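Local coordinates for protein glycine betaine/carnitine/choline ABC transporter (Staphylococcus aureus subsp. aureus Mu50, PDB 3O66) that probably serves as the extracellular substrate-binding component of an ABC transporter that takes up glycine betaine, carnitine or choline, at residues D10-I24 / A57-Y70. Numbering follows the deposited sequence. Where two conformers were deposited one is given.
Sequences DVKITALSTSESQII and ALINGDANISGVRY
Tyr70 OH donates to Glu20 OE2 over 2.7 Å, meeting the carboxylate on its anti side, 26° out of its plane, while OE2 lies at the edge of the phenol ring. With CG anti to the backbone N (chi1 -177°), Glu20 reaches across to the tyrosine; Asn114 also donates to OE2, and Thr198 and Asn257 hydrogen-bond to OE1, so several partners fix the buried carboxylate's rotation. A water bridges Tyr70 OH to OG1 of Thr18, the N-cap residue of helix 19-35, where it accepts Ser21 N.

At the far end Asn64 shows how one side-chain amide can extend a parallel sheet. Its ND2 donates to Asp10 O, in the carbonyl plane, at 3.0 Å, and its OD1 accepts Lys12 N at 2.9 Å. Lys12 O then takes both Asn64 N and Ile65 N, Thr14 N reaches Ile65 O, and Gly67 N closes the run on Thr14 O. Strand 12-16 is flanked by parallel strands 43-48 and 65-70, and helices 19-35 and 51-60 make the connections, the 2-1-3 order of a periplasmic-binding-protein lobe.

Where the chain turns a corner at Gly67, a water accepts from Val68 N and is hydrogen-bonded to Thr14 O and Ser21 OG. Ser66 OG donates to Thr14 OG1 (3.0 Å), a hydroxyl also hydrogen-bonded to Gln54, and receives Arg69 NH1.

Ile13 and Ile65 lie side by side on one sheet face, CG2 to CG2 3.9 Å, and Val11 CG1 presses tightly on Ile65 CD1 at 3.5 Å. On the other face Thr14 CG2 sits against Ala57, Leu58 and Ala63. Past the corner, Val68 CG1 rests on Ser21 CA of helix 19-35 at 3.6 Å.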
loop_
_atom_site.group_PDB
_atom_site.type_symbol
_atom_site.label_atom_id
_atom_site.label_comp_id
_atom_site.label_asym_id
_atom_site.label_seq_id
_atom_site.Cartn_x
_atom_site.Cartn_y
_atom_site.Cartn_z
ATOM N N ASP A 10 13.073 -0.124 -23.772
ATOM C CA ASP A 10 13.532 -0.926 -22.638
ATOM C C ASP A 10 12.920 -0.489 -21.297
ATOM O O ASP A 10 13.370 0.487 -20.696
ATOM C CB ASP A 10 15.059 -0.811 -22.582
ATOM C CG ASP A 10 15.671 -1.564 -21.423
ATOM O OD1 ASP A 10 15.079 -2.572 -20.984
ATOM O OD2 ASP A 10 16.766 -1.149 -20.967
ATOM N N VAL A 11 11.915 -1.226 -20.824
ATOM C CA VAL A 11 11.206 -0.862 -19.603
ATOM C C VAL A 11 11.386 -1.996 -18.582
ATOM O O VAL A 11 11.135 -3.175 -18.858
ATOM C CB VAL A 11 9.695 -0.603 -19.867
ATOM C CG1 VAL A 11 8.964 -0.352 -18.573
ATOM C CG2 VAL A 11 9.503 0.593 -20.786
ATOM N N LYS A 12 11.839 -1.622 -17.402
ATOM C CA LYS A 12 11.972 -2.565 -16.324
ATOM C C LYS A 12 11.299 -1.984 -15.077
ATOM O O LYS A 12 11.549 -0.832 -14.702
ATOM C CB LYS A 12 13.445 -2.865 -16.069
ATOM C CG LYS A 12 14.130 -3.638 -17.206
ATOM C CD LYS A 12 15.646 -3.538 -17.051
ATOM C CE LYS A 12 16.386 -4.266 -18.162
ATOM N NZ LYS A 12 16.521 -5.711 -17.806
ATOM N N ILE A 13 10.449 -2.801 -14.465
ATOM C CA ILE A 13 9.581 -2.404 -13.376
ATOM C C ILE A 13 10.015 -3.124 -12.095
ATOM O O ILE A 13 9.982 -4.382 -12.009
ATOM C CB ILE A 13 8.099 -2.792 -13.670
ATOM C CG1 ILE A 13 7.659 -2.251 -15.043
ATOM C CG2 ILE A 13 7.188 -2.364 -12.500
ATOM C CD1 ILE A 13 6.290 -2.759 -15.550
ATOM N N THR A 14 10.365 -2.350 -11.077
ATOM C CA THR A 14 10.760 -2.974 -9.832
ATOM C C THR A 14 9.530 -3.497 -9.093
ATOM O O THR A 14 8.450 -2.836 -9.078
ATOM C CB THR A 14 11.471 -2.015 -8.887
ATOM O OG1 THR A 14 10.525 -1.028 -8.446
ATOM C CG2 THR A 14 12.641 -1.365 -9.553
ATOM N N ALA A 15 9.690 -4.673 -8.491
ATOM C CA ALA A 15 8.636 -5.239 -7.665
ATOM C C ALA A 15 9.211 -5.820 -6.393
ATOM O O ALA A 15 10.326 -6.409 -6.407
ATOM C CB ALA A 15 7.887 -6.285 -8.429
ATOM N N LEU A 16 8.462 -5.651 -5.295
ATOM C CA LEU A 16 8.801 -6.223 -4.003
ATOM C C LEU A 16 8.376 -7.690 -4.054
ATOM O O LEU A 16 7.697 -8.107 -4.998
ATOM C CB LEU A 16 8.037 -5.495 -2.854
ATOM C CG LEU A 16 8.258 -3.982 -2.701
ATOM C CD1 LEU A 16 7.305 -3.416 -1.652
ATOM C CD2 LEU A 16 9.732 -3.652 -2.355
ATOM N N SER A 17 8.752 -8.471 -3.047
ATOM C CA SER A 17 8.243 -9.850 -2.924
ATOM C C SER A 17 6.777 -9.981 -2.472
ATOM O O SER A 17 6.256 -11.109 -2.363
ATOM C CB SER A 17 9.180 -10.727 -2.047
ATOM O OG SER A 17 9.503 -10.053 -0.836
ATOM N N THR A 18 6.093 -8.863 -2.268
ATOM C CA THR A 18 4.709 -8.868 -1.771
ATOM C C THR A 18 3.780 -9.096 -2.954
ATOM O O THR A 18 4.107 -8.698 -4.076
ATOM C CB THR A 18 4.334 -7.528 -1.123
ATOM O OG1 THR A 18 4.373 -6.475 -2.111
ATOM C CG2 THR A 18 5.287 -7.192 0.029
ATOM N N SER A 19 2.661 -9.775 -2.723
ATOM C CA SER A 19 1.684 -9.988 -3.800
ATOM C C SER A 19 1.172 -8.663 -4.338
ATOM O O SER A 19 0.988 -8.506 -5.531
ATOM C CB SER A 19 0.502 -10.839 -3.328
ATOM O OG SER A 19 0.990 -12.106 -2.959
ATOM N N GLU A 20 0.985 -7.705 -3.444
ATOM C CA GLU A 20 0.509 -6.406 -3.818
ATOM C C GLU A 20 1.385 -5.739 -4.889
ATOM O O GLU A 20 0.887 -5.280 -5.937
ATOM C CB GLU A 20 0.476 -5.527 -2.581
ATOM C CG GLU A 20 -0.095 -4.159 -2.867
ATOM C CD GLU A 20 -0.500 -3.448 -1.590
ATOM O OE1 GLU A 20 -1.420 -3.953 -0.909
ATOM O OE2 GLU A 20 0.102 -2.405 -1.283
ATOM N N SER A 21 2.683 -5.665 -4.612
ATOM C CA SER A 21 3.632 -5.113 -5.575
ATOM C C SER A 21 3.652 -5.925 -6.873
ATOM O O SER A 21 3.711 -5.352 -7.984
ATOM C CB SER A 21 5.022 -5.028 -4.963
ATOM O OG SER A 21 5.958 -4.654 -5.950
ATOM N N GLN A 22 3.584 -7.250 -6.747
ATOM C CA GLN A 22 3.635 -8.092 -7.944
ATOM C C GLN A 22 2.381 -7.927 -8.816
ATOM O O GLN A 22 2.492 -7.838 -10.043
ATOM C CB GLN A 22 3.926 -9.544 -7.599
ATOM C CG GLN A 22 5.294 -9.682 -6.896
ATOM C CD GLN A 22 5.527 -11.049 -6.340
ATOM O OE1 GLN A 22 4.590 -11.739 -5.917
ATOM N NE2 GLN A 22 6.793 -11.464 -6.323
ATOM N N ILE A 23 1.219 -7.880 -8.185
ATOM C CA ILE A 23 -0.049 -7.605 -8.896
ATOM C C ILE A 23 0.022 -6.296 -9.709
ATOM O O ILE A 23 -0.190 -6.301 -10.947
ATOM C CB ILE A 23 -1.279 -7.648 -7.943
ATOM C CG1 ILE A 23 -1.488 -9.066 -7.398
ATOM C CG2 ILE A 23 -2.637 -7.116 -8.667
ATOM C CD1 ILE A 23 -2.380 -9.119 -6.124
ATOM N N ILE A 24 0.328 -5.194 -9.035
ATOM C CA ILE A 24 0.379 -3.883 -9.702
ATOM C C ILE A 24 1.540 -3.773 -10.704
ATOM O O ILE A 24 1.392 -3.148 -11.751
ATOM C CB ILE A 24 0.457 -2.765 -8.685
ATOM C CG1 ILE A 24 -0.694 -2.882 -7.684
ATOM C CG2 ILE A 24 0.444 -1.397 -9.381
ATOM C CD1 ILE A 24 -0.479 -2.032 -6.449
ATOM N N ALA A 57 17.498 0.925 -7.388
ATOM C CA ALA A 57 17.404 0.459 -8.762
ATOM C C ALA A 57 17.111 1.595 -9.772
ATOM O O ALA A 57 17.735 1.656 -10.827
ATOM C CB ALA A 57 16.359 -0.666 -8.903
ATOM N N LEU A 58 16.141 2.459 -9.474
ATOM C CA LEU A 58 15.822 3.554 -10.400
ATOM C C LEU A 58 16.980 4.542 -10.492
ATOM O O LEU A 58 17.360 4.987 -11.592
ATOM C CB LEU A 58 14.500 4.269 -10.021
ATOM C CG LEU A 58 13.230 3.716 -10.715
ATOM C CD1 LEU A 58 13.015 2.226 -10.430
ATOM C CD2 LEU A 58 11.981 4.483 -10.309
ATOM N N ILE A 59 17.564 4.845 -9.336
ATOM C CA ILE A 59 18.646 5.810 -9.273
ATOM C C ILE A 59 19.871 5.278 -10.036
ATOM O O ILE A 59 20.574 6.032 -10.696
ATOM C CB ILE A 59 19.003 6.153 -7.799
ATOM C CG1 ILE A 59 17.919 7.049 -7.176
ATOM C CG2 ILE A 59 20.404 6.778 -7.694
ATOM C CD1 ILE A 59 17.540 8.300 -7.963
ATOM N N ASN A 60 20.097 3.968 -9.967
ATOM C CA ASN A 60 21.262 3.365 -10.605
ATOM C C ASN A 60 21.094 2.968 -12.061
ATOM O O ASN A 60 22.051 2.545 -12.696
ATOM C CB ASN A 60 21.796 2.196 -9.767
ATOM C CG ASN A 60 22.369 2.667 -8.458
ATOM O OD1 ASN A 60 22.902 3.776 -8.357
ATOM N ND2 ASN A 60 22.275 1.848 -7.462
ATOM N N GLY A 61 19.894 3.156 -12.588
ATOM C CA GLY A 61 19.596 2.829 -13.985
ATOM C C GLY A 61 19.273 1.359 -14.191
ATOM O O GLY A 61 19.209 0.887 -15.326
ATOM N N ASP A 62 19.059 0.637 -13.093
ATOM C CA ASP A 62 18.742 -0.794 -13.151
ATOM C C ASP A 62 17.289 -1.082 -13.511
ATOM O O ASP A 62 16.933 -2.211 -13.917
ATOM C CB ASP A 62 19.058 -1.443 -11.820
ATOM C CG ASP A 62 20.533 -1.342 -11.447
ATOM O OD1 ASP A 62 21.412 -1.277 -12.349
ATOM O OD2 ASP A 62 20.791 -1.324 -10.234
ATOM N N ALA A 63 16.447 -0.074 -13.321
ATOM C CA ALA A 63 15.049 -0.103 -13.725
ATOM C C ALA A 63 14.587 1.311 -13.908
ATOM O O ALA A 63 15.267 2.262 -13.468
ATOM C CB ALA A 63 14.167 -0.810 -12.665
ATOM N N ASN A 64 13.423 1.475 -14.543
ATOM C CA ASN A 64 12.924 2.826 -14.754
ATOM C C ASN A 64 11.494 3.074 -14.337
ATOM O O ASN A 64 11.010 4.201 -14.510
ATOM C CB ASN A 64 13.175 3.297 -16.196
ATOM C CG ASN A 64 12.820 2.238 -17.236
ATOM O OD1 ASN A 64 12.126 1.254 -16.940
ATOM N ND2 ASN A 64 13.322 2.422 -18.454
ATOM N N ILE A 65 10.822 2.041 -13.801
ATOM C CA ILE A 65 9.474 2.165 -13.213
ATOM C C ILE A 65 9.485 1.372 -11.896
ATOM O O ILE A 65 10.116 0.343 -11.833
ATOM C CB ILE A 65 8.364 1.582 -14.131
ATOM C CG1 ILE A 65 8.222 2.408 -15.422
ATOM C CG2 ILE A 65 7.018 1.462 -13.386
ATOM C CD1 ILE A 65 7.240 1.783 -16.449
ATOM N N SER A 66 8.878 1.916 -10.837
ATOM C CA SER A 66 8.496 1.129 -9.662
ATOM C C SER A 66 6.986 0.896 -9.731
ATOM O O SER A 66 6.220 1.860 -9.845
ATOM C CB SER A 66 8.845 1.871 -8.372
ATOM O OG SER A 66 10.261 1.939 -8.177
ATOM N N GLY A 67 6.548 -0.363 -9.637
ATOM C CA GLY A 67 5.113 -0.663 -9.758
ATOM C C GLY A 67 4.326 0.044 -8.661
ATOM O O GLY A 67 3.287 0.677 -8.923
ATOM N N VAL A 68 4.833 -0.032 -7.432
ATOM C CA VAL A 68 4.144 0.575 -6.292
ATOM C C VAL A 68 5.160 1.113 -5.289
ATOM O O VAL A 68 6.147 0.445 -4.952
ATOM C CB VAL A 68 3.086 -0.394 -5.623
ATOM C CG1 VAL A 68 3.758 -1.561 -4.984
ATOM C CG2 VAL A 68 2.210 0.356 -4.618
ATOM N N ARG A 69 4.928 2.364 -4.900
ATOM C CA ARG A 69 5.680 3.048 -3.899
ATOM C C ARG A 69 4.671 3.690 -2.985
ATOM O O ARG A 69 3.567 4.018 -3.418
ATOM C CB ARG A 69 6.593 4.107 -4.591
ATOM C CG ARG A 69 7.652 3.437 -5.549
ATOM C CD ARG A 69 8.833 2.766 -4.787
ATOM N NE ARG A 69 9.728 3.789 -4.211
ATOM C CZ ARG A 69 10.710 4.420 -4.873
ATOM N NH1 ARG A 69 10.997 4.118 -6.137
ATOM N NH2 ARG A 69 11.431 5.360 -4.263
ATOM N N TYR A 70 5.036 3.890 -1.723
ATOM C CA TYR A 70 4.091 4.455 -0.775
ATOM C C TYR A 70 4.601 5.799 -0.315
ATOM O O TYR A 70 5.750 5.870 0.111
ATOM C CB TYR A 70 3.916 3.503 0.393
ATOM C CG TYR A 70 3.595 2.123 -0.115
ATOM C CD1 TYR A 70 2.276 1.749 -0.350
ATOM C CD2 TYR A 70 4.618 1.201 -0.381
ATOM C CE1 TYR A 70 1.970 0.501 -0.824
ATOM C CE2 TYR A 70 4.327 -0.084 -0.868
ATOM C CZ TYR A 70 2.988 -0.419 -1.088
ATOM O OH TYR A 70 2.650 -1.658 -1.569
HETATM O O HOH W 1 6.724 -2.283 -6.992
HETATM O O HOH W 2 3.749 -4.148 -0.871
#